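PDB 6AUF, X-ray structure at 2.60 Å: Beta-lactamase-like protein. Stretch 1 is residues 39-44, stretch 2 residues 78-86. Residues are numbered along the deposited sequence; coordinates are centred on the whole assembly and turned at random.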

# COMPACT_ATOMS: atom_id res chain seq x y z
N GLY A 39 -16.74 -0.81 -1.66
CA GLY A 39 -16.06 -1.00 -0.40
C GLY A 39 -15.05 0.05 -0.00
O GLY A 39 -14.73 0.15 1.18
N TRP A 40 -14.54 0.83 -0.97
CA TRP A 40 -13.36 1.66 -0.71
C TRP A 40 -13.58 2.58 0.48
O TRP A 40 -12.71 2.70 1.34
N SER A 41 -14.72 3.27 0.53
CA SER A 41 -15.03 4.14 1.66
C SER A 41 -16.00 3.49 2.64
O SER A 41 -16.63 4.18 3.44
N HIS A 42 -16.12 2.18 2.58
CA HIS A 42 -17.08 1.43 3.36
C HIS A 42 -16.42 0.87 4.61
O HIS A 42 -15.38 0.21 4.51
N PRO A 43 -16.99 1.12 5.78
CA PRO A 43 -16.27 0.79 7.02
C PRO A 43 -16.17 -0.71 7.24
O PRO A 43 -17.12 -1.46 6.99
N ALA A 44 -15.01 -1.14 7.70
CA ALA A 44 -14.68 -2.51 8.05
C ALA A 44 -14.22 -2.55 9.49
O ALA A 44 -13.62 -1.59 9.99
N GLY A 78 -6.46 5.48 2.84
CA GLY A 78 -7.69 5.19 2.14
C GLY A 78 -8.13 6.42 1.37
O GLY A 78 -7.44 7.44 1.34
N PRO A 79 -9.31 6.34 0.75
CA PRO A 79 -9.78 7.44 -0.11
C PRO A 79 -9.87 8.77 0.64
O PRO A 79 -9.68 8.87 1.85
N ALA A 80 -10.18 9.81 -0.13
CA ALA A 80 -10.10 11.17 0.40
C ALA A 80 -11.07 11.40 1.56
O ALA A 80 -10.81 12.25 2.41
N ASP A 81 -12.17 10.65 1.61
CA ASP A 81 -13.17 10.87 2.66
C ASP A 81 -13.05 9.89 3.81
O ASP A 81 -13.92 9.86 4.68
N ALA A 82 -11.99 9.08 3.85
CA ALA A 82 -11.95 7.93 4.73
C ALA A 82 -11.19 8.17 6.03
O ALA A 82 -11.10 7.26 6.85
N ALA A 83 -10.66 9.38 6.24
CA ALA A 83 -9.88 9.66 7.44
C ALA A 83 -10.59 9.19 8.72
O ALA A 83 -10.04 8.38 9.48
N PRO A 84 -11.82 9.67 8.99
CA PRO A 84 -12.49 9.26 10.24
C PRO A 84 -12.66 7.76 10.38
O PRO A 84 -12.60 7.24 11.51
N LEU A 85 -12.88 7.04 9.28
CA LEU A 85 -13.04 5.59 9.38
C LEU A 85 -11.83 4.95 10.04
O LEU A 85 -11.97 4.16 10.98
N VAL A 86 -10.62 5.28 9.56
CA VAL A 86 -9.42 4.66 10.10
C VAL A 86 -9.07 5.25 11.45
O VAL A 86 -8.58 4.55 12.34

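This is a small, mixed contact between two largely loop-built segments, in which one short serine–aspartate hydrogen bond sits between two modest apolar touches, one made by a proline and the other by a leucine. The two stretches together bury 266 Å², and the residues that meet lie at least 38 positions apart in the chain. By CA atoms the backbones come nearest at S41 and A82, 5.8 Å apart, and P43 and L85 follow with CA atoms at 6.2 Å.

The polar center is S41. Its CA-to-CB bond runs sideways to the other stretch, but the m rotamer (chi1 -66°) places OG within reach of D81, and S41 OG donates a hydrogen bond to D81 OD1 at 2.6 Å. D81 also starts sideways; with chi1 in the p well (63°) and chi2 near zero, its carboxylate comes nearer to stretch 1 than its CB does. The type I turn from P79 to A82, closed by the bond from A82 N to P79 O at 3.1 Å, carries D81 at an inner position. A designer can read this as a polar clasp borne on a tight turn: two short side chains suffice because the backbones are already near. The same hydroxyl serves an apolar neighbor as well, for S41 OG lies 3.7 Å from P79 CB.

P79 points toward stretch 1 and presents its ring, puckered C-gamma exo, to W40. Two close approaches mark the fit: W40 O lies 3.6 Å from P79 CD, and W40 CB lies 3.8 Å from P79 CG. The tryptophan therefore meets the proline through its backbone and the base of its side chain. Its m rotamer (chi1 -72°, chi2 6°) leads the indole away from stretch 2, so a large aromatic residue contributes rather little area here. Within stretch 1, H42 N bonds to G39 O at 2.8 Å, tying together the backbone on both sides of W40 and S41.

On the other flank L85, in the helical part of stretch 2, points toward stretch 1. Its rotamer, chi1 m (-78°) and chi2 p (52°), brings CD2 against the loop backbone leading into P43: L85 CD2 is 3.2 Å from S41 O, a tight approach of a methyl to a carbonyl, and 4.2 Å from P43 CG. The leucine thus packs on main chain as much as on side chain, and P43, directed sideways and exposed, meets the leucine through CG.

Two other residues add little: A82 points toward stretch 1, yet its CB stops 4.8 Å short, beyond close contact; H42 turns away, and its t rotamer (chi1 -171°) leaves ND1 to make a weak hydrogen bond to P43 O at 3.1 Å within its own stretch. The rule is economical: one short polar bond, a proline ring against the base of a tryptophan side chain, and one leucine methyl against backbone.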

# COMPACT_ATOMS: atom_id res chain seq x y z
CB TRP A 40 -12.98 2.47 -1.94
CG TRP A 40 -12.39 1.65 -3.04
CD1 TRP A 40 -12.27 0.29 -3.09
CD2 TRP A 40 -11.84 2.14 -4.27
NE1 TRP A 40 -11.68 -0.10 -4.27
CE2 TRP A 40 -11.41 1.02 -5.01
CE3 TRP A 40 -11.68 3.42 -4.82
CZ2 TRP A 40 -10.82 1.15 -6.27
CZ3 TRP A 40 -11.10 3.54 -6.07
CH2 TRP A 40 -10.68 2.41 -6.78
CB SER A 41 -15.58 5.48 1.16
OG SER A 41 -14.58 6.19 0.45
CB HIS A 42 -17.65 0.29 2.52
CG HIS A 42 -18.80 -0.40 3.18
ND1 HIS A 42 -18.63 -1.26 4.24
CD2 HIS A 42 -20.13 -0.35 2.94
CE1 HIS A 42 -19.81 -1.71 4.62
NE2 HIS A 42 -20.73 -1.18 3.84
CB PRO A 43 -17.11 1.46 8.11
CG PRO A 43 -18.04 2.39 7.37
CD PRO A 43 -18.29 1.73 6.07
CB ALA A 44 -13.58 -3.07 7.14
CB PRO A 79 -11.15 6.96 -0.57
CG PRO A 79 -11.05 5.45 -0.52
CD PRO A 79 -10.17 5.15 0.66
CB ALA A 80 -10.36 12.19 -0.70
CB ASP A 81 -14.59 10.78 2.08
CG ASP A 81 -14.92 9.40 1.50
OD1 ASP A 81 -14.03 8.52 1.52
OD2 ASP A 81 -16.05 9.21 1.01
CB ALA A 82 -11.34 6.73 3.99
CB ALA A 83 -9.56 11.15 7.51
CB PRO A 84 -13.85 9.98 10.16
CG PRO A 84 -13.61 11.14 9.25
CD PRO A 84 -12.60 10.65 8.23
CB LEU A 85 -13.29 5.00 7.99
CG LEU A 85 -14.69 5.15 7.41
CD1 LEU A 85 -15.15 6.59 7.46
CD2 LEU A 85 -14.71 4.64 5.99
CB VAL A 86 -8.24 4.79 9.11
CG1 VAL A 86 -8.27 6.12 8.38
CG2 VAL A 86 -6.93 4.64 9.85